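Local coordinates for protein oxidoreductase (Bordetella pertussis, PDB 3Q2K) that is an NAD-dependent dehydrogenase that probably oxidises UDP-N-acetylglucosaminuronic acid on the pathway to 2,3-diacetamido-2,3-dideoxy-D-mannuronic acid, at residues 39-42 with 43-46; 63-66 with 67-70. All coordinates share one frame; numbering follows the deposited sequence.

Interaction 1: 39-42 with 43-46; sequences GRIS and KNHI. With NAI (1,4-dihydronicotinamide adenine dinucleotide), chain U.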
loop_
_atom_site.group_PDB
_atom_site.type_symbol
_atom_site.label_atom_id
_atom_site.label_comp_id
_atom_site.label_asym_id
_atom_site.label_seq_id
_atom_site.Cartn_x
_atom_site.Cartn_y
_atom_site.Cartn_z
ATOM N N GLY C 39 -19.095 40.385 11.479
ATOM C CA GLY C 39 -17.737 40.683 11.055
ATOM C C GLY C 39 -17.866 41.149 9.621
ATOM O O GLY C 39 -18.909 41.663 9.225
ATOM N N ARG C 40 -16.824 40.860 8.849
ATOM C CA ARG C 40 -16.655 41.298 7.474
ATOM C C ARG C 40 -17.735 40.980 6.444
ATOM O O ARG C 40 -18.029 41.871 5.654
ATOM C CB ARG C 40 -15.276 40.851 6.990
ATOM C CG ARG C 40 -14.946 41.415 5.626
ATOM C CD ARG C 40 -13.440 41.485 5.429
ATOM N NE ARG C 40 -13.204 42.231 4.196
ATOM C CZ ARG C 40 -13.441 41.745 2.981
ATOM N NH1 ARG C 40 -13.859 40.492 2.838
ATOM N NH2 ARG C 40 -13.227 42.488 1.905
ATOM N N ILE C 41 -18.330 39.787 6.399
ATOM C CA ILE C 41 -19.339 39.521 5.354
ATOM C C ILE C 41 -20.743 39.900 5.826
ATOM O O ILE C 41 -21.704 39.816 5.061
ATOM C CB ILE C 41 -19.368 38.039 4.878
ATOM C CG1 ILE C 41 -20.175 37.813 3.594
ATOM C CG2 ILE C 41 -19.922 37.105 5.942
ATOM C CD1 ILE C 41 -19.578 38.540 2.395
ATOM N N SER C 42 -20.882 40.252 7.102
ATOM C CA SER C 42 -22.221 40.458 7.645
ATOM C C SER C 42 -22.946 41.555 6.872
ATOM O O SER C 42 -24.155 41.497 6.641
ATOM C CB SER C 42 -22.179 40.761 9.143
ATOM O OG SER C 42 -21.344 41.861 9.464
ATOM N N LYS C 43 -22.165 42.539 6.441
ATOM C CA LYS C 43 -22.665 43.649 5.643
ATOM C C LYS C 43 -23.354 43.285 4.333
ATOM O O LYS C 43 -24.237 44.014 3.873
ATOM C CB LYS C 43 -21.541 44.658 5.416
ATOM C CG LYS C 43 -21.562 45.682 6.536
ATOM C CD LYS C 43 -20.172 46.169 6.906
ATOM C CE LYS C 43 -20.219 46.869 8.256
ATOM N NZ LYS C 43 -18.921 47.504 8.616
ATOM N N ASN C 44 -22.990 42.157 3.729
ATOM C CA ASN C 44 -23.715 41.750 2.528
ATOM C C ASN C 44 -25.014 41.065 2.913
ATOM O O ASN C 44 -25.967 41.042 2.136
ATOM C CB ASN C 44 -22.909 40.784 1.659
ATOM C CG ASN C 44 -21.479 41.237 1.493
ATOM O OD1 ASN C 44 -20.989 41.363 0.374
ATOM N ND2 ASN C 44 -20.818 41.517 2.611
ATOM N N HIS C 45 -25.027 40.473 4.105
ATOM C CA HIS C 45 -26.237 39.771 4.508
ATOM C C HIS C 45 -27.237 40.863 4.852
ATOM O O HIS C 45 -28.280 40.957 4.199
ATOM C CB HIS C 45 -25.978 38.840 5.689
ATOM C CG HIS C 45 -25.254 37.594 5.290
ATOM N ND1 HIS C 45 -25.915 36.496 4.784
ATOM C CD2 HIS C 45 -23.933 37.298 5.253
ATOM C CE1 HIS C 45 -25.033 35.564 4.474
ATOM N NE2 HIS C 45 -23.827 36.018 4.765
ATOM N N ILE C 46 -26.894 41.665 5.856
ATOM C CA ILE C 46 -27.705 42.812 6.266
ATOM C C ILE C 46 -28.257 43.541 5.042
ATOM O O ILE C 46 -29.453 43.800 4.935
ATOM C CB ILE C 46 -26.863 43.847 7.030
ATOM C CG1 ILE C 46 -26.478 43.349 8.420
ATOM C CG2 ILE C 46 -27.622 45.163 7.195
ATOM C CD1 ILE C 46 -25.335 44.204 8.935
HETATM P PA NAI U . -14.984 37.612 10.418
HETATM O O1A NAI U . -13.861 37.536 11.376
HETATM O O2A NAI U . -14.926 39.069 9.731
HETATM O O5B NAI U . -16.447 37.798 11.067
HETATM C C5B NAI U . -16.434 37.134 12.326
HETATM C C4B NAI U . -17.539 37.546 13.291
HETATM O O4B NAI U . -18.020 36.395 13.998
HETATM C C3B NAI U . -16.711 38.443 14.232
HETATM O O3B NAI U . -17.437 39.662 14.410
HETATM C C2B NAI U . -16.571 37.497 15.457
HETATM O O2B NAI U . -16.533 38.199 16.703
HETATM C C1B NAI U . -17.953 36.812 15.370
HETATM N N9A NAI U . -17.936 35.658 16.252
HETATM C C8A NAI U . -16.874 34.888 16.611
HETATM N N7A NAI U . -17.315 33.949 17.402
HETATM C C5A NAI U . -18.647 34.047 17.615
HETATM C C6A NAI U . -19.625 33.337 18.338
HETATM N N6A NAI U . -19.316 32.209 19.076
HETATM N N1A NAI U . -20.880 33.769 18.254
HETATM C C2A NAI U . -21.220 34.812 17.517
HETATM N N3A NAI U . -20.337 35.504 16.829
HETATM C C4A NAI U . -19.060 35.145 16.838
HETATM O O3 NAI U . -14.715 36.703 9.124
HETATM P PN NAI U . -15.873 36.671 8.012
HETATM O O1N NAI U . -15.068 37.016 6.746
HETATM O O2N NAI U . -17.049 37.670 8.016
HETATM O O5D NAI U . -16.275 35.111 7.872
HETATM C C5D NAI U . -17.600 35.059 7.361
HETATM C C4D NAI U . -18.107 33.612 7.338
HETATM O O4D NAI U . -18.765 33.669 6.054
HETATM C C3D NAI U . -16.981 32.567 7.194
HETATM O O3D NAI U . -17.459 31.233 7.071
HETATM C C2D NAI U . -16.473 32.937 5.786
HETATM O O2D NAI U . -15.972 31.742 5.198
HETATM C C1D NAI U . -17.831 33.167 5.082
HETATM N N1N NAI U . -17.766 34.147 4.001
HETATM C C2N NAI U . -18.446 33.877 2.907
HETATM C C3N NAI U . -18.406 34.795 1.865
HETATM C C7N NAI U . -19.146 34.505 0.624
HETATM O O7N NAI U . -18.811 35.049 -0.408
HETATM N N7N NAI U . -20.154 33.611 0.677
HETATM C C4N NAI U . -17.639 35.952 1.991
HETATM C C5N NAI U . -16.939 36.150 3.166
HETATM C C6N NAI U . -17.029 35.221 4.185
#
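The glycine-rich turn of the Rossmann fold, which leads from strand 31-36 into helix 42-50, is closed by Asn44 gripping Ile41 one helical turn back. Ile41 O takes two N-H groups of that one residue: the backbone N of Asn44 at 3.0 Å and its amide ND2 at 3.1 Å. Both donors come from the same face of the carbonyl plane, well above it. Asn44 CG lies beside its own backbone N (chi1 -45°), and the short chain keeps ND2 close enough to share Ile41 O with that N.

The side chains of Ile41 and Asn44 cross at about a right angle, with Ile41 CD1 3.2 Å from Asn44 ND2. Ile41 CB and CG1 lie over the face of the dihydronicotinamide ring, CG1 3.5 Å from NADH C4N, and CD1 sits just beyond that C4N edge; the branched aliphatic chain gives that face a nonpolar neighbour. Backbone N-H groups of the same turn hold the pyrophosphate: Arg40 N meets NADH O2A at 2.8 Å in a nearly straight bond (169°), and Ile41 N meets NADH O2N at 3.0 Å. Gly39, having no side chain, lets NADH O5B come to 3.2 Å from its CA. The extended side chain of Arg40 carries NH2 to a salt bridge with a phosphate oxygen of the bound UDP-sugar.

His45 is fixed by Tyr325 at ND1 and by Glu122, itself a ligand of NADH, at NE2. The helix proper is under way where Ile46 N donates to Ser42 O at 2.9 Å.

Interaction 2: 63-66 with 67-70; sequences DTNP and EALQ. With NAI (1,4-dihydronicotinamide adenine dinucleotide), chain U.
Asn65 reaches across the start of helix 66-76 to Ala68, while Asp63, two residues earlier, faces Leu69 on one side and the adenosine ribose of NADH on the other. With CG of Asn65 opposite its backbone N (chi1 178°), the amide is carried forward along the helix end, and OD1 accepts from Ala68 N at 2.7 Å in the carbonyl plane. This is an N-cap: a short side chain with an acceptor satisfies an N-H that has no preceding turn to bond to. The backbone oxygen of Asn65 opens the regular helical pattern by accepting from Leu69 N at 3.0 Å, almost straight (173°). Pro66 follows the cap, where the first turn asks for no N-H from it, and its carbonyl takes Gln70 N.

The carboxylate of Asp63 is spread between protein and cofactor. Asp63 OD1 receives Asn65 N at 2.6 Å on its anti side, making an Asx turn. The ribose hydroxyl NADH O2B also donates to Asp63 OD1, at 2.9 Å. Asp63 OD2 takes the neighbouring hydroxyl NADH O3B at 2.5 Å and is bonded to Cys38 N as well. Beneath this polar end the CB atoms of Asp63 and Leu69 pack 4.1 Å apart, so the aliphatic leucine backs the stem of the acid. Thr64, turned away from the helix, sets OG1 over the face of the adenine, 3.1 Å from NADH C6A.

An acid at the end of the second Rossmann strand, holding both ribose hydroxyls, is the classic mark of NAD-linked enzymes. Here the four N-H and O-H donors around the carboxylate would favour its charged form, and that negative charge would probably disfavour the extra 2'-phosphate of NADP.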
loop_
_atom_site.group_PDB
_atom_site.type_symbol
_atom_site.label_atom_id
_atom_site.label_comp_id
_atom_site.label_asym_id
_atom_site.label_seq_id
_atom_site.Cartn_x
_atom_site.Cartn_y
_atom_site.Cartn_z
ATOM N N ASP C 63 -23.240 38.925 18.358
ATOM C CA ASP C 63 -21.784 38.863 18.265
ATOM C C ASP C 63 -21.113 38.745 19.633
ATOM O O ASP C 63 -21.666 39.158 20.650
ATOM C CB ASP C 63 -21.196 40.019 17.454
ATOM C CG ASP C 63 -19.799 39.693 16.960
ATOM O OD1 ASP C 63 -18.939 39.371 17.807
ATOM O OD2 ASP C 63 -19.570 39.709 15.731
ATOM N N THR C 64 -19.947 38.111 19.671
ATOM C CA THR C 64 -19.251 37.763 20.913
ATOM C C THR C 64 -18.322 38.922 21.273
ATOM O O THR C 64 -17.761 39.022 22.365
ATOM C CB THR C 64 -18.462 36.436 20.747
ATOM O OG1 THR C 64 -19.407 35.366 20.635
ATOM C CG2 THR C 64 -17.571 36.109 21.942
ATOM N N ASN C 65 -18.223 39.822 20.302
ATOM C CA ASN C 65 -17.361 40.986 20.345
ATOM C C ASN C 65 -18.190 42.250 20.595
ATOM O O ASN C 65 -18.927 42.733 19.731
ATOM C CB ASN C 65 -16.642 41.010 19.000
ATOM C CG ASN C 65 -15.733 42.208 18.877
ATOM O OD1 ASN C 65 -16.182 43.338 18.686
ATOM N ND2 ASN C 65 -14.440 41.961 19.038
ATOM N N PRO C 66 -18.106 42.777 21.824
ATOM C CA PRO C 66 -18.873 43.941 22.255
ATOM C C PRO C 66 -18.963 45.003 21.161
ATOM O O PRO C 66 -20.057 45.401 20.754
ATOM C CB PRO C 66 -18.055 44.441 23.448
ATOM C CG PRO C 66 -17.497 43.185 24.051
ATOM C CD PRO C 66 -17.236 42.255 22.893
ATOM N N GLU C 67 -17.816 45.356 20.589
ATOM C CA GLU C 67 -17.717 46.437 19.612
ATOM C C GLU C 67 -18.269 46.151 18.217
ATOM O O GLU C 67 -18.817 47.046 17.569
ATOM C CB GLU C 67 -16.251 46.855 19.467
ATOM C CG GLU C 67 -15.378 46.507 20.668
ATOM C CD GLU C 67 -14.051 47.249 20.699
ATOM O OE1 GLU C 67 -13.179 47.028 19.828
ATOM O OE2 GLU C 67 -13.879 48.058 21.637
ATOM N N ALA C 68 -18.093 44.943 17.690
ATOM C CA ALA C 68 -18.705 44.733 16.380
ATOM C C ALA C 68 -20.224 44.692 16.551
ATOM O O ALA C 68 -20.999 45.141 15.704
ATOM C CB ALA C 68 -18.171 43.494 15.672
ATOM N N LEU C 69 -20.671 44.172 17.688
ATOM C CA LEU C 69 -22.108 44.228 17.918
ATOM C C LEU C 69 -22.564 45.686 17.948
ATOM O O LEU C 69 -23.523 46.041 17.254
ATOM C CB LEU C 69 -22.455 43.479 19.200
ATOM C CG LEU C 69 -23.950 43.302 19.457
ATOM C CD1 LEU C 69 -24.710 42.648 18.312
ATOM C CD2 LEU C 69 -24.027 42.451 20.702
ATOM N N GLN C 70 -21.854 46.523 18.704
ATOM C CA GLN C 70 -22.142 47.956 18.787
ATOM C C GLN C 70 -22.376 48.560 17.408
ATOM O O GLN C 70 -23.478 49.041 17.153
ATOM C CB GLN C 70 -21.012 48.747 19.442
ATOM C CG GLN C 70 -20.992 48.742 20.959
ATOM C CD GLN C 70 -19.766 49.461 21.497
ATOM O OE1 GLN C 70 -19.515 50.616 21.147
ATOM N NE2 GLN C 70 -18.991 48.781 22.340
HETATM P PA NAI U . -14.984 37.612 10.418
HETATM O O1A NAI U . -13.861 37.536 11.376
HETATM O O2A NAI U . -14.926 39.069 9.731
HETATM O O5B NAI U . -16.447 37.798 11.067
HETATM C C5B NAI U . -16.434 37.134 12.326
HETATM C C4B NAI U . -17.539 37.546 13.291
HETATM O O4B NAI U . -18.020 36.395 13.998
HETATM C C3B NAI U . -16.711 38.443 14.232
HETATM O O3B NAI U . -17.437 39.662 14.410
HETATM C C2B NAI U . -16.571 37.497 15.457
HETATM O O2B NAI U . -16.533 38.199 16.703
HETATM C C1B NAI U . -17.953 36.812 15.370
HETATM N N9A NAI U . -17.936 35.658 16.252
HETATM C C8A NAI U . -16.874 34.888 16.611
HETATM N N7A NAI U . -17.315 33.949 17.402
HETATM C C5A NAI U . -18.647 34.047 17.615
HETATM C C6A NAI U . -19.625 33.337 18.338
HETATM N N6A NAI U . -19.316 32.209 19.076
HETATM N N1A NAI U . -20.880 33.769 18.254
HETATM C C2A NAI U . -21.220 34.812 17.517
HETATM N N3A NAI U . -20.337 35.504 16.829
HETATM C C4A NAI U . -19.060 35.145 16.838
HETATM O O3 NAI U . -14.715 36.703 9.124
HETATM P PN NAI U . -15.873 36.671 8.012
HETATM O O1N NAI U . -15.068 37.016 6.746
HETATM O O2N NAI U . -17.049 37.670 8.016
HETATM O O5D NAI U . -16.275 35.111 7.872
HETATM C C5D NAI U . -17.600 35.059 7.361
HETATM C C4D NAI U . -18.107 33.612 7.338
HETATM O O4D NAI U . -18.765 33.669 6.054
HETATM C C3D NAI U . -16.981 32.567 7.194
HETATM O O3D NAI U . -17.459 31.233 7.071
HETATM C C2D NAI U . -16.473 32.937 5.786
HETATM O O2D NAI U . -15.972 31.742 5.198
HETATM C C1D NAI U . -17.831 33.167 5.082
HETATM N N1N NAI U . -17.766 34.147 4.001
HETATM C C2N NAI U . -18.446 33.877 2.907
HETATM C C3N NAI U . -18.406 34.795 1.865
HETATM C C7N NAI U . -19.146 34.505 0.624
HETATM O O7N NAI U . -18.811 35.049 -0.408
HETATM N N7N NAI U . -20.154 33.611 0.677
HETATM C C4N NAI U . -17.639 35.952 1.991
HETATM C C5N NAI U . -16.939 36.150 3.166
HETATM C C6N NAI U . -17.029 35.221 4.185
#

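How the interactions relate
Interactions 1 and 2 are equivalent places in successive beta-alpha units of one parallel Rossmann sheet, each the turn from a strand into the following helix, and they line the same cofactor about 13 Å apart between centres. Both are partly buried, the 39-46 contact nearer the centre of the chain and the 63-70 contact nearer its edge. The first serves the middle and nicotinamide end of NADH with backbone N-H groups and an aliphatic side chain, the second the adenosine end with a carboxylate. Their helix starts differ too: in interaction 2 a side-chain oxygen caps a backbone N-H, whereas in interaction 1 a side-chain amide reaches back to a backbone oxygen.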